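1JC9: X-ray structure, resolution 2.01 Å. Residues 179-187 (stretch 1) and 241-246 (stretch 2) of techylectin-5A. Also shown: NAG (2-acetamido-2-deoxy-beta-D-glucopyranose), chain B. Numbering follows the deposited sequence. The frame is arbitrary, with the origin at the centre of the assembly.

Stretch 1 179-187: DAGNSFGRH
Stretch 2, residues 241-246: EWRAWK

Stretch 1 is mostly loop, closing with a 3-10 segment at 185-187, where His187 N bonds to Phe184 O at 2.9 Å. Stretch 2 enters a helix at Arg243 (phi/psi -41/-52), with Trp242 at the N-cap position; Trp242 O accepts from Trp245 N at 3.0 Å and Lys246 N at 3.2 Å. The two stretches meet with Ala180 CA near Trp245 CA (5.8 Å) and Gly181 CA near Ala244 CA (4.8 Å).

At Gly181 the close approach leaves no room for a CB. Gly181, at 101/145, has its CA 3.4 Å from Ala244 CB; a CB on it would lie 2.1 Å from that methyl and also jam against the preceding carbonyl, so glycine suits both the packing and the backbone angles. Gly185 adopts -51/-42, and Gly185 N donates to Asn182 OD1 at 3.0 Å, bracing the turn from within; an ideal CB on Gly185 would lie 2.6 Å from Asn182 OD1, a clash with the very atom its N bonds to.

Trp242 (chi1 t, chi2 -88°) begins sideways, but the end of its side chain comes nearer to the loop. Trp242 NE1 donates to Gly181 O at 3.0 Å and, weakly at 123°, to Ala180 O at 3.2 Å; both oxygens lie at the ring edge. Over one ring face sits Ser183 CB, 3.8 Å from the centroid of the Trp242 five-membered ring and 13° off its normal, a CH-pi contact. Phe184 (chi1 t) adds apolar packing, its CB 3.9 Å from Trp242 CH2, while its ring leads away.

Ser183 (chi1 m) serves twice: beyond its methylene, Ser183 OG accepts from Ala244 N at 2.8 Å and 157°, satisfying a first-turn amide.

The CA-to-CB bond of Arg186 (t, t, p, chi4 -179°) points toward stretch 2, and Arg243 is extended, all t. Arg186 NH1 and Arg243 NH1 lie 4.2 Å apart, like charges without a bond between them. Arg186 NH2 donates to NAG O1 at 3.0 Å.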

# COMPACT_ATOMS: atom_id res chain seq x y z
N ASP A 179 -14.31 -9.12 1.10
CA ASP A 179 -15.27 -9.18 -0.00
C ASP A 179 -14.85 -8.47 -1.29
O ASP A 179 -15.65 -8.32 -2.21
CB ASP A 179 -16.63 -8.63 0.45
CG ASP A 179 -16.54 -7.21 0.96
OD1 ASP A 179 -15.53 -6.53 0.69
OD2 ASP A 179 -17.50 -6.76 1.63
N ALA A 180 -13.60 -8.02 -1.36
CA ALA A 180 -13.13 -7.33 -2.56
C ALA A 180 -12.66 -8.29 -3.63
O ALA A 180 -12.58 -7.93 -4.81
CB ALA A 180 -12.00 -6.37 -2.20
N GLY A 181 -12.36 -9.52 -3.23
CA GLY A 181 -11.85 -10.51 -4.16
C GLY A 181 -10.35 -10.56 -3.92
O GLY A 181 -9.73 -9.55 -3.61
N ASN A 182 -9.76 -11.74 -4.05
CA ASN A 182 -8.33 -11.92 -3.81
C ASN A 182 -7.46 -11.54 -5.00
O ASN A 182 -7.02 -12.40 -5.75
CB ASN A 182 -8.07 -13.38 -3.43
CG ASN A 182 -6.65 -13.62 -2.98
OD1 ASN A 182 -5.84 -12.69 -2.91
ND2 ASN A 182 -6.34 -14.87 -2.66
N SER A 183 -7.19 -10.25 -5.17
CA SER A 183 -6.36 -9.80 -6.29
C SER A 183 -4.93 -9.41 -5.90
O SER A 183 -4.17 -8.93 -6.75
CB SER A 183 -7.03 -8.64 -7.02
OG SER A 183 -8.25 -9.05 -7.63
N PHE A 184 -4.56 -9.60 -4.64
CA PHE A 184 -3.21 -9.28 -4.19
C PHE A 184 -2.44 -10.58 -3.99
O PHE A 184 -1.20 -10.62 -4.04
CB PHE A 184 -3.26 -8.50 -2.86
CG PHE A 184 -1.95 -7.88 -2.45
CD1 PHE A 184 -1.25 -7.04 -3.32
CD2 PHE A 184 -1.44 -8.07 -1.17
CE1 PHE A 184 -0.07 -6.41 -2.91
CE2 PHE A 184 -0.27 -7.44 -0.75
CZ PHE A 184 0.42 -6.60 -1.62
N GLY A 185 -3.19 -11.66 -3.80
CA GLY A 185 -2.59 -12.97 -3.57
C GLY A 185 -1.53 -13.41 -4.57
O GLY A 185 -0.50 -13.96 -4.17
N ARG A 186 -1.77 -13.18 -5.85
CA ARG A 186 -0.81 -13.61 -6.87
C ARG A 186 0.54 -12.91 -6.77
O ARG A 186 1.53 -13.38 -7.32
CB ARG A 186 -1.39 -13.40 -8.27
CG ARG A 186 -0.69 -14.23 -9.34
CD ARG A 186 -1.40 -14.16 -10.69
NE ARG A 186 -1.13 -12.92 -11.42
CZ ARG A 186 -1.66 -12.63 -12.60
NH1 ARG A 186 -2.49 -13.47 -13.20
NH2 ARG A 186 -1.34 -11.49 -13.21
N HIS A 187 0.58 -11.80 -6.05
CA HIS A 187 1.82 -11.04 -5.90
C HIS A 187 2.75 -11.56 -4.82
O HIS A 187 3.91 -11.17 -4.75
CB HIS A 187 1.46 -9.57 -5.67
CG HIS A 187 0.78 -8.94 -6.85
ND1 HIS A 187 1.48 -8.42 -7.92
CD2 HIS A 187 -0.53 -8.83 -7.17
CE1 HIS A 187 0.63 -8.03 -8.85
NE2 HIS A 187 -0.60 -8.26 -8.42
N GLU A 241 -6.19 -0.48 -10.44
CA GLU A 241 -7.03 -1.66 -10.60
C GLU A 241 -7.06 -2.69 -9.47
O GLU A 241 -6.07 -2.89 -8.76
CB GLU A 241 -6.62 -2.41 -11.87
CG GLU A 241 -6.23 -1.56 -13.08
CD GLU A 241 -7.41 -0.87 -13.74
OE1 GLU A 241 -8.50 -1.48 -13.81
OE2 GLU A 241 -7.23 0.29 -14.20
N TRP A 242 -8.20 -3.34 -9.34
CA TRP A 242 -8.39 -4.42 -8.39
C TRP A 242 -9.28 -5.35 -9.20
O TRP A 242 -10.51 -5.29 -9.14
CB TRP A 242 -9.07 -3.97 -7.10
CG TRP A 242 -9.05 -5.05 -6.05
CD1 TRP A 242 -9.98 -6.03 -5.87
CD2 TRP A 242 -8.03 -5.28 -5.07
NE1 TRP A 242 -9.59 -6.87 -4.84
CE2 TRP A 242 -8.40 -6.43 -4.34
CE3 TRP A 242 -6.82 -4.63 -4.75
CZ2 TRP A 242 -7.61 -6.94 -3.30
CZ3 TRP A 242 -6.04 -5.14 -3.72
CH2 TRP A 242 -6.44 -6.29 -3.00
N ARG A 243 -8.62 -6.19 -9.99
CA ARG A 243 -9.28 -7.11 -10.90
C ARG A 243 -10.52 -7.86 -10.42
O ARG A 243 -11.54 -7.84 -11.10
CB ARG A 243 -8.26 -8.13 -11.41
CG ARG A 243 -8.83 -9.07 -12.46
CD ARG A 243 -7.84 -10.16 -12.81
NE ARG A 243 -8.38 -11.07 -13.80
CZ ARG A 243 -7.69 -12.05 -14.38
NH1 ARG A 243 -6.41 -12.23 -14.06
NH2 ARG A 243 -8.27 -12.83 -15.28
N ALA A 244 -10.43 -8.50 -9.27
CA ALA A 244 -11.55 -9.29 -8.76
C ALA A 244 -12.83 -8.50 -8.54
O ALA A 244 -13.91 -9.09 -8.49
CB ALA A 244 -11.14 -10.00 -7.47
N TRP A 245 -12.74 -7.19 -8.40
CA TRP A 245 -13.94 -6.40 -8.19
C TRP A 245 -14.40 -5.62 -9.42
O TRP A 245 -15.54 -5.78 -9.86
CB TRP A 245 -13.73 -5.43 -7.01
CG TRP A 245 -14.96 -4.61 -6.67
CD1 TRP A 245 -16.26 -4.95 -6.90
CD2 TRP A 245 -14.99 -3.33 -6.03
NE1 TRP A 245 -17.10 -3.96 -6.44
CE2 TRP A 245 -16.34 -2.95 -5.90
CE3 TRP A 245 -14.00 -2.46 -5.54
CZ2 TRP A 245 -16.74 -1.75 -5.31
CZ3 TRP A 245 -14.39 -1.26 -4.95
CH2 TRP A 245 -15.75 -0.91 -4.84
N LYS A 246 -13.52 -4.80 -9.99
CA LYS A 246 -13.90 -3.99 -11.15
C LYS A 246 -13.23 -4.31 -12.48
O LYS A 246 -13.41 -3.57 -13.45
CB LYS A 246 -13.67 -2.51 -10.82
CG LYS A 246 -14.49 -1.98 -9.65
CD LYS A 246 -15.96 -1.91 -10.01
CE LYS A 246 -16.75 -1.16 -8.95
NZ LYS A 246 -18.19 -1.02 -9.33
C1 NAG B . -3.23 -11.24 -16.82
C2 NAG B . -2.22 -10.21 -17.51
C3 NAG B . -2.12 -10.57 -19.04
C4 NAG B . -1.53 -11.96 -19.10
C5 NAG B . -2.50 -12.95 -18.36
C6 NAG B . -1.96 -14.38 -18.34
C7 NAG B . -2.02 -8.00 -16.55
C8 NAG B . -2.49 -6.59 -16.34
N2 NAG B . -2.76 -8.85 -17.36
O1 NAG B . -3.40 -11.01 -15.38
O3 NAG B . -1.23 -9.69 -19.72
O4 NAG B . -1.39 -12.38 -20.51
O5 NAG B . -2.71 -12.59 -16.95
O6 NAG B . -2.99 -15.12 -17.62
O7 NAG B . -0.97 -8.36 -15.97